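Local coordinates for replication initiator A family protein (Staphylococcus aureus CA-347, PDB 4PT7) that probably binds the plasmid replication origin through its winged-helix N-terminal domain and assembles there to initiate replication of staphylococcal multiresistance plasmids, at residues B[36-39]-B[40-44]; B[113-117]-B[118-122]. All coordinates share one frame; numbering follows the deposited sequence.

Contact 1. Residues B[36-39]-B[40-44]; sequences MKIA and YAILR
Four successive i to i+4 backbone hydrogen bonds join Met-36 through Ala-39 to Tyr-40 through Leu-43, all within helix 34-52. Tyr-40 N donates to Met-36 O at 2.9 Å and Leu-43 N to Ala-39 O at 2.9 Å; the second bond is the straighter, with an N-H...O angle of 166°. Between the side chains the contact is apolar and light: one methyl branch of Ile-38, CG2, lies 4.1 Å from the terminal methyl CD1 of Ile-42, one turn further on. In Ile-42 CG1 stands beside the backbone N (chi1 -64°), which also lays that methylene 3.4 Å from Ile-38 O. Leu-43 CG rests at a similar 3.5 Å from Ala-39 O. This part of helix 34-52 lies in the RepA N-terminal region, a family of the helix-turn-helix clan, and Ala-39 and Met-36 pack on helix 79-91. Tyr-40 leaves the helix with CG anti to its N (chi1 178°); its hydroxyl hydrogen-bonds to Met-111 O and its ring packs edge-to-face with Phe-23. Lys-37 NZ hydrogen-bonds to Phe-23 O, whereas Arg-44 reaches across to a salt bridge with Glu-14 of the second subunit.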
ATOM      1  N   MET B  36      -2.210  10.600  -4.095  1.00 34.05           N
ATOM      2  CA  MET B  36      -1.450  11.523  -4.924  1.00 38.24           C
ATOM      3  C   MET B  36      -1.282  12.870  -4.215  1.00 41.06           C
ATOM      4  O   MET B  36      -0.206  13.475  -4.253  1.00 40.32           O
ATOM      5  CB  MET B  36      -2.177  11.759  -6.250  1.00 35.10           C
ATOM      6  CG  MET B  36      -2.040  10.632  -7.278  1.00 40.42           C
ATOM      7  SD  MET B  36      -3.217  10.776  -8.634  1.00 43.03           S
ATOM      8  CE  MET B  36      -3.513   9.042  -9.023  1.00 43.34           C
ATOM      9  N   LYS B  37      -2.360  13.353  -3.602  1.00 34.94           N
ATOM     10  CA  LYS B  37      -2.308  14.629  -2.900  1.00 35.81           C
ATOM     11  C   LYS B  37      -1.341  14.532  -1.723  1.00 33.89           C
ATOM     12  O   LYS B  37      -0.538  15.427  -1.490  1.00 35.34           O
ATOM     13  CB  LYS B  37      -3.707  15.024  -2.415  1.00 35.37           C
ATOM     14  CG  LYS B  37      -4.664  15.349  -3.558  1.00 38.65           C
ATOM     15  CD  LYS B  37      -6.075  15.611  -3.057  1.00 38.64           C
ATOM     16  CE  LYS B  37      -7.034  15.684  -4.237  1.00 40.27           C
ATOM     17  NZ  LYS B  37      -8.439  15.867  -3.813  1.00 39.96           N
ATOM     18  N   ILE B  38      -1.422  13.436  -0.980  1.00 32.18           N
ATOM     19  CA  ILE B  38      -0.547  13.234   0.161  1.00 31.84           C
ATOM     20  C   ILE B  38       0.903  13.056  -0.302  1.00 35.00           C
ATOM     21  O   ILE B  38       1.806  13.723   0.214  1.00 30.74           O
ATOM     22  CB  ILE B  38      -1.042  12.027   0.992  1.00 34.18           C
ATOM     23  CG1 ILE B  38      -2.335  12.427   1.715  1.00 36.40           C
ATOM     24  CG2 ILE B  38       0.020  11.576   1.979  1.00 32.69           C
ATOM     25  CD1 ILE B  38      -3.050  11.295   2.411  1.00 28.05           C
ATOM     26  N   ALA B  39       1.119  12.191  -1.291  1.00 32.38           N
ATOM     27  CA  ALA B  39       2.461  11.968  -1.815  1.00 33.30           C
ATOM     28  C   ALA B  39       3.072  13.306  -2.244  1.00 35.61           C
ATOM     29  O   ALA B  39       4.242  13.574  -1.978  1.00 34.85           O
ATOM     30  CB  ALA B  39       2.412  11.016  -3.011  1.00 30.29           C
ATOM     31  N   TYR B  40       2.276  14.136  -2.914  1.00 34.38           N
ATOM     32  CA  TYR B  40       2.758  15.433  -3.375  1.00 33.65           C
ATOM     33  C   TYR B  40       3.260  16.228  -2.172  1.00 34.24           C
ATOM     34  O   TYR B  40       4.349  16.808  -2.209  1.00 31.20           O
ATOM     35  CB  TYR B  40       1.632  16.207  -4.066  1.00 28.00           C
ATOM     36  CG  TYR B  40       2.038  17.592  -4.525  1.00 39.34           C
ATOM     37  CD1 TYR B  40       2.522  17.815  -5.821  1.00 32.46           C
ATOM     38  CD2 TYR B  40       1.977  18.681  -3.647  1.00 35.27           C
ATOM     39  CE1 TYR B  40       2.944  19.091  -6.221  1.00 36.83           C
ATOM     40  CE2 TYR B  40       2.389  19.952  -4.038  1.00 33.50           C
ATOM     41  CZ  TYR B  40       2.875  20.147  -5.320  1.00 37.18           C
ATOM     42  OH  TYR B  40       3.317  21.388  -5.689  1.00 39.78           O
ATOM     43  N   ALA B  41       2.471  16.232  -1.099  1.00 30.22           N
ATOM     44  CA  ALA B  41       2.836  16.979   0.099  1.00 34.19           C
ATOM     45  C   ALA B  41       4.109  16.440   0.746  1.00 36.26           C
ATOM     46  O   ALA B  41       4.915  17.203   1.271  1.00 39.01           O
ATOM     47  CB  ALA B  41       1.682  16.970   1.092  1.00 30.71           C
ATOM     48  N   ILE B  42       4.297  15.125   0.706  1.00 36.91           N
ATOM     49  CA  ILE B  42       5.492  14.530   1.283  1.00 34.87           C
ATOM     50  C   ILE B  42       6.716  14.893   0.446  1.00 36.66           C
ATOM     51  O   ILE B  42       7.765  15.231   0.994  1.00 39.61           O
ATOM     52  CB  ILE B  42       5.366  12.996   1.392  1.00 34.07           C
ATOM     53  CG1 ILE B  42       4.228  12.645   2.357  1.00 36.81           C
ATOM     54  CG2 ILE B  42       6.685  12.396   1.863  1.00 30.81           C
ATOM     55  CD1 ILE B  42       4.073  11.163   2.636  1.00 34.21           C
ATOM     56  N   LEU B  43       6.591  14.838  -0.877  1.00 33.83           N
ATOM     57  CA  LEU B  43       7.726  15.196  -1.722  1.00 35.20           C
ATOM     58  C   LEU B  43       8.062  16.685  -1.562  1.00 38.80           C
ATOM     59  O   LEU B  43       9.225  17.082  -1.665  1.00 35.35           O
ATOM     60  CB  LEU B  43       7.441  14.871  -3.187  1.00 30.55           C
ATOM     61  CG  LEU B  43       7.352  13.380  -3.536  1.00 39.78           C
ATOM     62  CD1 LEU B  43       7.014  13.209  -5.014  1.00 38.45           C
ATOM     63  CD2 LEU B  43       8.669  12.697  -3.221  1.00 36.92           C
ATOM     64  N   ARG B  44       7.040  17.499  -1.300  1.00 37.37           N
ATOM     65  CA  ARG B  44       7.221  18.937  -1.120  1.00 38.91           C
ATOM     66  C   ARG B  44       8.123  19.176   0.082  1.00 39.24           C
ATOM     67  O   ARG B  44       9.038  20.001   0.039  1.00 39.89           O
ATOM     68  CB  ARG B  44       5.863  19.618  -0.900  1.00 42.11           C
ATOM     69  CG  ARG B  44       5.959  21.087  -0.547  1.00 44.78           C
ATOM     70  CD  ARG B  44       4.590  21.692  -0.293  1.00 50.88           C
ATOM     71  NE  ARG B  44       4.455  22.884  -1.113  1.00 55.84           N
ATOM     72  CZ  ARG B  44       4.892  24.086  -0.767  1.00 49.88           C
ATOM     73  NH1 ARG B  44       4.741  25.097  -1.607  1.00 46.94           N
ATOM     74  NH2 ARG B  44       5.426  24.289   0.427  1.00 47.58           N
TER

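Contact 2. Residues B[113-117]-B[118-122]; sequences PIVTE and RDIYK
Thr-116 and Asp-119 grip each other at the start of helix 117-126. The backbone N of Thr-116 donates to Asp-119 OD2 at 2.7 Å, a nearly straight bond that meets the carboxylate oxygen on its anti side, 19° out of the carboxylate plane. The hydroxyl adds two weak bonds: OG1 donates to the same OD2 at 3.0 Å and accepts from Asp-119 N at 3.4 Å. Both rely on OG1 sitting between the backbone N and the carbonyl carbon of Thr-116 (chi1 70°), a rotation that turns it toward the first turn of the helix. OD2 thus receives two donors from one residue, which limits how far the carboxylate can swing. Its negative charge, close to the helix N-terminus, would be expected to interact favourably with the helix dipole.

Beside this polar cluster, Val-115 CG1 touches Ile-120 CD1 at 3.4 Å, the two side chains crossing at about a right angle, and the same methyl lies 3.7 Å from Asp-119 CB. The backbone takes over next, as Ile-120 N bonds to Thr-116 O and Tyr-121 N to Glu-117 O at 2.8 Å. Further out, Asp-119 packs against Val-22 and Thr-25 of helix 22-25, Lys-122 forms a salt bridge with Glu-27, and Lys-13 and Tyr-12 of the second subunit pack on Val-115 and Ile-120. Thr-116, the N-cap, accepts weakly from Asp-119 N, and Asp-119 OD2 accepts from Thr-116 N: the reciprocal pair of a capping box.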
ATOM      1  N   PRO B 113       1.526  24.001  -8.200  1.00 39.05           N
ATOM      2  CA  PRO B 113       0.216  23.926  -8.837  1.00 38.51           C
ATOM      3  C   PRO B 113      -0.170  25.213  -9.549  1.00 43.25           C
ATOM      4  O   PRO B 113       0.492  26.242  -9.414  1.00 41.31           O
ATOM      5  CB  PRO B 113      -0.708  23.621  -7.672  1.00 37.21           C
ATOM      6  CG  PRO B 113      -0.046  24.327  -6.533  1.00 36.90           C
ATOM      7  CD  PRO B 113       1.393  23.937  -6.736  1.00 38.79           C
ATOM      8  N   ILE B 114      -1.248  25.126 -10.317  1.00 43.38           N
ATOM      9  CA  ILE B 114      -1.784  26.247 -11.068  1.00 43.93           C
ATOM     10  C   ILE B 114      -3.005  26.757 -10.317  1.00 43.36           C
ATOM     11  O   ILE B 114      -3.755  25.973  -9.729  1.00 42.74           O
ATOM     12  CB  ILE B 114      -2.229  25.807 -12.487  1.00 47.79           C
ATOM     13  CG1 ILE B 114      -1.015  25.369 -13.307  1.00 53.39           C
ATOM     14  CG2 ILE B 114      -2.959  26.942 -13.188  1.00 48.96           C
ATOM     15  CD1 ILE B 114       0.024  26.461 -13.498  1.00 57.50           C
ATOM     16  N   VAL B 115      -3.202  28.069 -10.329  1.00 43.49           N
ATOM     17  CA  VAL B 115      -4.351  28.660  -9.658  1.00 46.29           C
ATOM     18  C   VAL B 115      -5.079  29.582 -10.630  1.00 45.65           C
ATOM     19  O   VAL B 115      -4.470  30.465 -11.231  1.00 47.77           O
ATOM     20  CB  VAL B 115      -3.918  29.479  -8.423  1.00 51.94           C
ATOM     21  CG1 VAL B 115      -5.141  29.961  -7.672  1.00 54.73           C
ATOM     22  CG2 VAL B 115      -3.049  28.625  -7.516  1.00 57.13           C
ATOM     23  N   THR B 116      -6.380  29.366 -10.790  1.00 46.34           N
ATOM     24  CA  THR B 116      -7.183  30.194 -11.692  1.00 51.03           C
ATOM     25  C   THR B 116      -8.111  31.086 -10.870  1.00 52.93           C
ATOM     26  O   THR B 116      -8.219  30.925  -9.645  1.00 41.84           O
ATOM     27  CB  THR B 116      -8.077  29.340 -12.617  1.00 52.47           C
ATOM     28  OG1 THR B 116      -9.116  28.733 -11.836  1.00 50.09           O
ATOM     29  CG2 THR B 116      -7.262  28.250 -13.308  1.00 52.66           C
ATOM     30  N   GLU B 117      -8.787  32.013 -11.551  1.00 55.34           N
ATOM     31  CA  GLU B 117      -9.724  32.921 -10.893  1.00 60.07           C
ATOM     32  C   GLU B 117     -10.751  32.123 -10.107  1.00 57.77           C
ATOM     33  O   GLU B 117     -11.048  32.435  -8.956  1.00 59.46           O
ATOM     34  CB  GLU B 117     -10.471  33.785 -11.910  1.00 65.26           C
ATOM     35  CG  GLU B 117      -9.612  34.707 -12.746  1.00 72.92           C
ATOM     36  CD  GLU B 117     -10.467  35.585 -13.654  1.00 82.42           C
ATOM     37  OE1 GLU B 117     -11.201  36.454 -13.124  1.00 81.55           O
ATOM     38  OE2 GLU B 117     -10.415  35.401 -14.894  1.00 81.02           O
ATOM     39  N   ARG B 118     -11.303  31.093 -10.733  1.00 56.10           N
ATOM     40  CA  ARG B 118     -12.293  30.281 -10.045  1.00 58.79           C
ATOM     41  C   ARG B 118     -11.714  29.699  -8.760  1.00 52.86           C
ATOM     42  O   ARG B 118     -12.402  29.641  -7.745  1.00 54.05           O
ATOM     43  CB  ARG B 118     -12.810  29.155 -10.951  1.00 66.82           C
ATOM     44  CG  ARG B 118     -13.559  29.649 -12.177  1.00 78.59           C
ATOM     45  CD  ARG B 118     -14.290  28.521 -12.915  1.00 84.91           C
ATOM     46  NE  ARG B 118     -15.422  27.991 -12.155  1.00 91.42           N
ATOM     47  CZ  ARG B 118     -15.348  26.995 -11.274  1.00 97.02           C
ATOM     48  NH1 ARG B 118     -14.186  26.396 -11.026  1.00 97.19           N
ATOM     49  NH2 ARG B 118     -16.441  26.596 -10.634  1.00 97.01           N
ATOM     50  N   ASP B 119     -10.453  29.271  -8.803  1.00 49.32           N
ATOM     51  CA  ASP B 119      -9.811  28.715  -7.613  1.00 46.92           C
ATOM     52  C   ASP B 119      -9.751  29.779  -6.525  1.00 42.10           C
ATOM     53  O   ASP B 119     -10.092  29.513  -5.366  1.00 41.77           O
ATOM     54  CB  ASP B 119      -8.389  28.228  -7.922  1.00 47.11           C
ATOM     55  CG  ASP B 119      -8.365  27.082  -8.910  1.00 48.02           C
ATOM     56  OD1 ASP B 119      -9.176  26.152  -8.750  1.00 48.43           O
ATOM     57  OD2 ASP B 119      -7.530  27.110  -9.839  1.00 49.31           O
ATOM     58  N   ILE B 120      -9.318  30.980  -6.911  1.00 43.40           N
ATOM     59  CA  ILE B 120      -9.226  32.112  -5.994  1.00 46.06           C
ATOM     60  C   ILE B 120     -10.602  32.325  -5.365  1.00 47.67           C
ATOM     61  O   ILE B 120     -10.751  32.345  -4.140  1.00 49.57           O
ATOM     62  CB  ILE B 120      -8.836  33.422  -6.733  1.00 50.93           C
ATOM     63  CG1 ILE B 120      -7.524  33.235  -7.498  1.00 48.99           C
ATOM     64  CG2 ILE B 120      -8.685  34.573  -5.725  1.00 44.68           C
ATOM     65  CD1 ILE B 120      -6.340  32.956  -6.627  1.00 54.63           C
ATOM     66  N   TYR B 121     -11.604  32.484  -6.222  1.00 46.95           N
ATOM     67  CA  TYR B 121     -12.972  32.701  -5.775  1.00 50.27           C
ATOM     68  C   TYR B 121     -13.417  31.627  -4.789  1.00 49.08           C
ATOM     69  O   TYR B 121     -13.882  31.934  -3.685  1.00 47.48           O
ATOM     70  CB  TYR B 121     -13.918  32.716  -6.982  1.00 54.47           C
ATOM     71  CG  TYR B 121     -15.386  32.840  -6.628  1.00 64.09           C
ATOM     72  CD1 TYR B 121     -15.941  34.072  -6.272  1.00 69.12           C
ATOM     73  CD2 TYR B 121     -16.220  31.722  -6.639  1.00 66.92           C
ATOM     74  CE1 TYR B 121     -17.295  34.184  -5.936  1.00 72.86           C
ATOM     75  CE2 TYR B 121     -17.567  31.819  -6.306  1.00 72.73           C
ATOM     76  CZ  TYR B 121     -18.100  33.049  -5.954  1.00 76.18           C
ATOM     77  OH  TYR B 121     -19.434  33.135  -5.620  1.00 80.34           O
ATOM     78  N   LYS B 122     -13.271  30.365  -5.182  1.00 45.49           N
ATOM     79  CA  LYS B 122     -13.688  29.273  -4.317  1.00 46.91           C
ATOM     80  C   LYS B 122     -12.950  29.233  -2.986  1.00 43.44           C
ATOM     81  O   LYS B 122     -13.566  29.046  -1.935  1.00 44.73           O
ATOM     82  CB  LYS B 122     -13.526  27.928  -5.030  1.00 55.01           C
ATOM     83  CG  LYS B 122     -14.546  27.670  -6.138  1.00 62.75           C
ATOM     84  CD  LYS B 122     -14.485  26.210  -6.594  1.00 68.28           C
ATOM     85  CE  LYS B 122     -15.540  25.888  -7.654  1.00 68.05           C
ATOM     86  NZ  LYS B 122     -15.478  24.461  -8.109  1.00 68.37           N
TER

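How the contacts relate
Contact 1 is centred about 3 Å from the centre of the chain and contact 2, near the surface, about 18 Å from it; the centres of the two are about 20 Å apart. They nevertheless meet at one point, where Tyr-40 OH packs 3.4 Å from Pro-113 CD, so the loop leading to helix 117-126 departs from beside helix 34-52. Helix 22-25 borders both, through Phe-23 next to Tyr-40 and Val-22 next to Asp-119. Both have residues at the interface with the second subunit: in contact 1 Ile-38 and Arg-44 reach its Asn-34, Glu-14 and Phe-16, and in contact 2 Tyr-12 and Lys-13 of that subunit pack on residues 113-122.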